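PDB 2PZZ: UPF0201 protein MJ1564 from Methanocaldococcus jannaschii DSM 2661, which is of unknown function; its archaeal family resembles RNA-binding proteins in structure but is considered unlikely to bind RNA. Local coordinates for residues A[64-75]-A[116-127]. Numbering follows the deposited sequence.
Sequences LDAARMVLEKGM and IMKIIKDIAPRT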
loop_
_atom_site.group_PDB
_atom_site.type_symbol
_atom_site.label_atom_id
_atom_site.label_comp_id
_atom_site.label_asym_id
_atom_site.label_seq_id
_atom_site.Cartn_x
_atom_site.Cartn_y
_atom_site.Cartn_z
ATOM N N LEU A 64 11.749 -5.294 -20.568
ATOM C CA LEU A 64 13.051 -4.642 -20.628
ATOM C C LEU A 64 12.947 -3.170 -21.038
ATOM O O LEU A 64 13.645 -2.307 -20.497
ATOM C CB LEU A 64 13.943 -5.378 -21.624
ATOM C CG LEU A 64 14.419 -6.768 -21.197
ATOM C CD1 LEU A 64 15.261 -7.385 -22.299
ATOM C CD2 LEU A 64 15.237 -6.651 -19.929
ATOM N N ASP A 65 12.071 -2.896 -21.999
ATOM C CA ASP A 65 11.889 -1.544 -22.508
ATOM C C ASP A 65 11.436 -0.587 -21.427
ATOM O O ASP A 65 11.873 0.566 -21.389
ATOM C CB ASP A 65 10.879 -1.553 -23.656
ATOM C CG ASP A 65 9.791 -2.598 -23.466
ATOM O OD1 ASP A 65 10.124 -3.809 -23.403
ATOM O OD2 ASP A 65 8.604 -2.216 -23.377
ATOM N N ALA A 66 10.561 -1.065 -20.547
ATOM C CA ALA A 66 10.053 -0.235 -19.469
ATOM C C ALA A 66 11.144 -0.027 -18.421
ATOM O O ALA A 66 11.364 1.084 -17.954
ATOM C CB ALA A 66 8.827 -0.888 -18.833
ATOM N N ALA A 67 11.823 -1.109 -18.058
ATOM C CA ALA A 67 12.879 -1.041 -17.060
ATOM C C ALA A 67 13.985 -0.075 -17.482
ATOM O O ALA A 67 14.440 0.732 -16.680
ATOM C CB ALA A 67 13.455 -2.431 -16.809
ATOM N N ARG A 68 14.398 -0.149 -18.743
ATOM C CA ARG A 68 15.450 0.729 -19.244
ATOM C C ARG A 68 15.072 2.196 -19.078
ATOM O O ARG A 68 15.875 3.010 -18.634
ATOM C CB ARG A 68 15.724 0.429 -20.718
ATOM C CG ARG A 68 16.827 1.284 -21.344
ATOM C CD ARG A 68 18.132 1.286 -20.521
ATOM N NE ARG A 68 19.198 1.872 -21.321
ATOM C CZ ARG A 68 19.869 1.207 -22.253
ATOM N NH1 ARG A 68 19.600 -0.074 -22.478
ATOM N NH2 ARG A 68 20.751 1.840 -23.014
HETATM N N MSE A 69 13.832 2.526 -19.426
HETATM C CA MSE A 69 13.363 3.893 -19.315
HETATM C C MSE A 69 13.350 4.337 -17.855
HETATM O O MSE A 69 13.805 5.436 -17.529
HETATM C CB MSE A 69 11.955 4.024 -19.902
HETATM C CG MSE A 69 11.455 5.462 -19.971
HETATM SE SE MSE A 69 9.536 5.598 -20.220
HETATM C CE MSE A 69 9.067 5.780 -18.346
ATOM N N VAL A 70 12.829 3.488 -16.972
ATOM C CA VAL A 70 12.768 3.838 -15.555
ATOM C C VAL A 70 14.155 4.006 -14.922
ATOM O O VAL A 70 14.380 4.923 -14.135
ATOM C CB VAL A 70 11.970 2.785 -14.755
ATOM C CG1 VAL A 70 12.034 3.098 -13.268
ATOM C CG2 VAL A 70 10.501 2.769 -15.230
ATOM N N LEU A 71 15.083 3.121 -15.267
ATOM C CA LEU A 71 16.434 3.203 -14.721
ATOM C C LEU A 71 17.176 4.460 -15.194
ATOM O O LEU A 71 17.886 5.094 -14.414
ATOM C CB LEU A 71 17.230 1.946 -15.088
ATOM C CG LEU A 71 16.603 0.647 -14.560
ATOM C CD1 LEU A 71 17.490 -0.557 -14.878
ATOM C CD2 LEU A 71 16.393 0.773 -13.060
ATOM N N GLU A 72 17.023 4.825 -16.461
ATOM C CA GLU A 72 17.707 6.019 -16.949
ATOM C C GLU A 72 17.110 7.267 -16.322
ATOM O O GLU A 72 17.833 8.200 -15.964
ATOM C CB GLU A 72 17.625 6.106 -18.466
ATOM C CG GLU A 72 18.460 5.071 -19.161
ATOM C CD GLU A 72 18.532 5.318 -20.640
ATOM O OE1 GLU A 72 18.084 6.405 -21.068
ATOM O OE2 GLU A 72 19.038 4.441 -21.376
ATOM N N LYS A 73 15.789 7.268 -16.163
ATOM C CA LYS A 73 15.086 8.394 -15.560
ATOM C C LYS A 73 15.505 8.659 -14.113
ATOM O O LYS A 73 15.490 9.807 -13.663
ATOM C CB LYS A 73 13.578 8.143 -15.617
ATOM C CG LYS A 73 12.718 9.208 -14.961
ATOM C CD LYS A 73 11.239 8.971 -15.288
ATOM C CE LYS A 73 11.023 8.905 -16.804
ATOM N NZ LYS A 73 9.603 8.652 -17.200
ATOM N N GLY A 74 15.864 7.603 -13.382
ATOM C CA GLY A 74 16.274 7.771 -11.996
ATOM C C GLY A 74 17.788 7.815 -11.852
ATOM O O GLY A 74 18.330 7.836 -10.751
HETATM N N MSE A 75 18.469 7.845 -12.986
HETATM C CA MSE A 75 19.925 7.863 -13.020
HETATM C C MSE A 75 20.628 9.163 -12.617
HETATM O O MSE A 75 20.194 10.265 -12.950
HETATM C CB MSE A 75 20.393 7.473 -14.418
HETATM C CG MSE A 75 21.905 7.496 -14.609
HETATM SE SE MSE A 75 22.432 6.653 -16.280
HETATM C CE MSE A 75 21.735 7.957 -17.535
ATOM N N ILE A 116 27.861 3.415 -14.096
ATOM C CA ILE A 116 26.434 3.240 -13.839
ATOM C C ILE A 116 25.607 2.969 -15.103
ATOM O O ILE A 116 24.655 2.192 -15.063
ATOM C CB ILE A 116 25.856 4.462 -13.062
ATOM C CG1 ILE A 116 24.703 4.002 -12.160
ATOM C CG2 ILE A 116 25.404 5.563 -14.030
ATOM C CD1 ILE A 116 23.467 3.592 -12.882
HETATM N N MSE A 117 25.980 3.584 -16.223
HETATM C CA MSE A 117 25.249 3.369 -17.468
HETATM C C MSE A 117 25.460 1.959 -18.000
HETATM O O MSE A 117 24.577 1.406 -18.651
HETATM C CB MSE A 117 25.666 4.383 -18.541
HETATM C CG MSE A 117 24.559 5.356 -18.937
HETATM SE SE MSE A 117 22.966 4.498 -19.674
HETATM C CE MSE A 117 23.361 4.696 -21.554
ATOM N N LYS A 118 26.630 1.378 -17.734
ATOM C CA LYS A 118 26.904 0.022 -18.189
ATOM C C LYS A 118 26.105 -0.954 -17.346
ATOM O O LYS A 118 25.682 -2.002 -17.832
ATOM C CB LYS A 118 28.397 -0.305 -18.094
ATOM C CG LYS A 118 29.203 0.184 -19.295
ATOM C CD LYS A 118 30.642 -0.313 -19.248
ATOM C CE LYS A 118 31.411 0.110 -20.493
ATOM N NZ LYS A 118 32.766 -0.512 -20.551
ATOM N N ILE A 119 25.905 -0.603 -16.077
ATOM C CA ILE A 119 25.134 -1.435 -15.159
ATOM C C ILE A 119 23.714 -1.519 -15.713
ATOM O O ILE A 119 23.112 -2.599 -15.785
ATOM C CB ILE A 119 25.058 -0.792 -13.748
ATOM C CG1 ILE A 119 26.448 -0.758 -13.104
ATOM C CG2 ILE A 119 24.059 -1.551 -12.870
ATOM C CD1 ILE A 119 26.969 -2.106 -12.735
ATOM N N ILE A 120 23.196 -0.360 -16.117
ATOM C CA ILE A 120 21.843 -0.267 -16.645
ATOM C C ILE A 120 21.651 -0.998 -17.964
ATOM O O ILE A 120 20.627 -1.644 -18.166
ATOM C CB ILE A 120 21.417 1.208 -16.802
ATOM C CG1 ILE A 120 21.323 1.859 -15.419
ATOM C CG2 ILE A 120 20.073 1.293 -17.520
ATOM C CD1 ILE A 120 20.907 3.321 -15.443
ATOM N N LYS A 121 22.623 -0.886 -18.863
ATOM C CA LYS A 121 22.538 -1.567 -20.153
ATOM C C LYS A 121 22.572 -3.071 -19.922
ATOM O O LYS A 121 21.927 -3.843 -20.625
ATOM C CB LYS A 121 23.711 -1.155 -21.057
ATOM C CG LYS A 121 23.553 0.235 -21.672
ATOM C CD LYS A 121 24.804 0.674 -22.440
ATOM C CE LYS A 121 24.589 2.045 -23.097
ATOM N NZ LYS A 121 25.848 2.701 -23.597
ATOM N N ASP A 122 23.334 -3.467 -18.916
ATOM C CA ASP A 122 23.492 -4.861 -18.550
ATOM C C ASP A 122 22.210 -5.425 -17.934
ATOM O O ASP A 122 21.836 -6.572 -18.195
ATOM C CB ASP A 122 24.653 -4.974 -17.563
ATOM C CG ASP A 122 24.965 -6.396 -17.188
ATOM O OD1 ASP A 122 24.205 -6.981 -16.394
ATOM O OD2 ASP A 122 25.973 -6.932 -17.693
ATOM N N ILE A 123 21.537 -4.610 -17.122
ATOM C CA ILE A 123 20.306 -5.032 -16.467
ATOM C C ILE A 123 19.114 -5.025 -17.418
ATOM O O ILE A 123 18.387 -6.018 -17.518
ATOM C CB ILE A 123 19.984 -4.129 -15.257
ATOM C CG1 ILE A 123 21.062 -4.314 -14.184
ATOM C CG2 ILE A 123 18.606 -4.481 -14.678
ATOM C CD1 ILE A 123 20.872 -3.427 -12.942
ATOM N N ALA A 124 18.920 -3.902 -18.104
ATOM C CA ALA A 124 17.820 -3.732 -19.042
ATOM C C ALA A 124 18.347 -3.279 -20.404
ATOM O O ALA A 124 18.339 -2.087 -20.724
ATOM C CB ALA A 124 16.812 -2.710 -18.492
ATOM N N PRO A 125 18.818 -4.235 -21.223
ATOM C CA PRO A 125 19.357 -3.982 -22.561
ATOM C C PRO A 125 18.262 -3.593 -23.545
ATOM O O PRO A 125 17.129 -4.083 -23.449
ATOM C CB PRO A 125 19.972 -5.328 -22.952
ATOM C CG PRO A 125 20.177 -6.030 -21.652
ATOM C CD PRO A 125 18.970 -5.656 -20.872
ATOM N N ARG A 126 18.605 -2.732 -24.500
ATOM C CA ARG A 126 17.647 -2.327 -25.518
ATOM C C ARG A 126 17.220 -3.570 -26.292
ATOM O O ARG A 126 17.842 -4.629 -26.164
ATOM C CB ARG A 126 18.281 -1.323 -26.486
ATOM C CG ARG A 126 18.635 0.002 -25.844
ATOM C CD ARG A 126 18.942 1.065 -26.882
ATOM N NE ARG A 126 19.052 2.390 -26.272
ATOM C CZ ARG A 126 18.119 2.941 -25.496
ATOM N NH1 ARG A 126 16.996 2.287 -25.227
ATOM N NH2 ARG A 126 18.313 4.146 -24.980
ATOM N N THR A 127 16.150 -3.446 -27.075
ATOM C CA THR A 127 15.663 -4.564 -27.883
ATOM C C THR A 127 15.078 -4.084 -29.209
ATOM O O THR A 127 14.838 -2.889 -29.410
ATOM C CB THR A 127 14.562 -5.393 -27.161
ATOM O OG1 THR A 127 13.384 -4.595 -26.994
ATOM C CG2 THR A 127 15.047 -5.869 -25.801
#
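With CG trans to the backbone N (chi1 -179°) and its chain bent at chi2, Arg68 reaches across to the end of helix 116-123, while Arg126, extended from CG to NE, lays its guanidinium flat on that of Arg68. The two centres are 4.0 Å apart with planes inclined by 21°, an offset stack of like charges. Over the opposite face of the Arg68 group comes Lys121 CG, 3.5 Å from Arg68 NH2. Arg68 NH1 donates at 3.0 Å, in the carbonyl plane and on a lone pair, to the O of Ala124, the first residue past helix 116-123 to leave helical phi/psi. Arg68 NE donates to Glu72 OE2 at 2.6 Å in a salt bridge one turn along its own helix; this oxygen also makes a long, purely electrostatic salt bridge to Arg126 NH2. Replacing Arg68 by an alanine takes the guanidinium away, which would probably leave Ala124 O without this donor, Glu72 without its close partner and Arg126 free to turn. Beside this polar cluster the nearly antiparallel helices (164°) pack through Leu71 CB on Ile120 CG2 (3.8 Å) and Ala67 CB on Ala124 CB (3.8 Å). At the far end the selenium of selenomethionine Met75 (SE) lies 3.6 Å from Met117 CG. This apolar seam joins the helices, and Leu71 links them to the antiparallel sheet through Phe82 of strand 79-84; the Glu72 carboxylate, shared by both arginines, probably balances the charge their stack brings together.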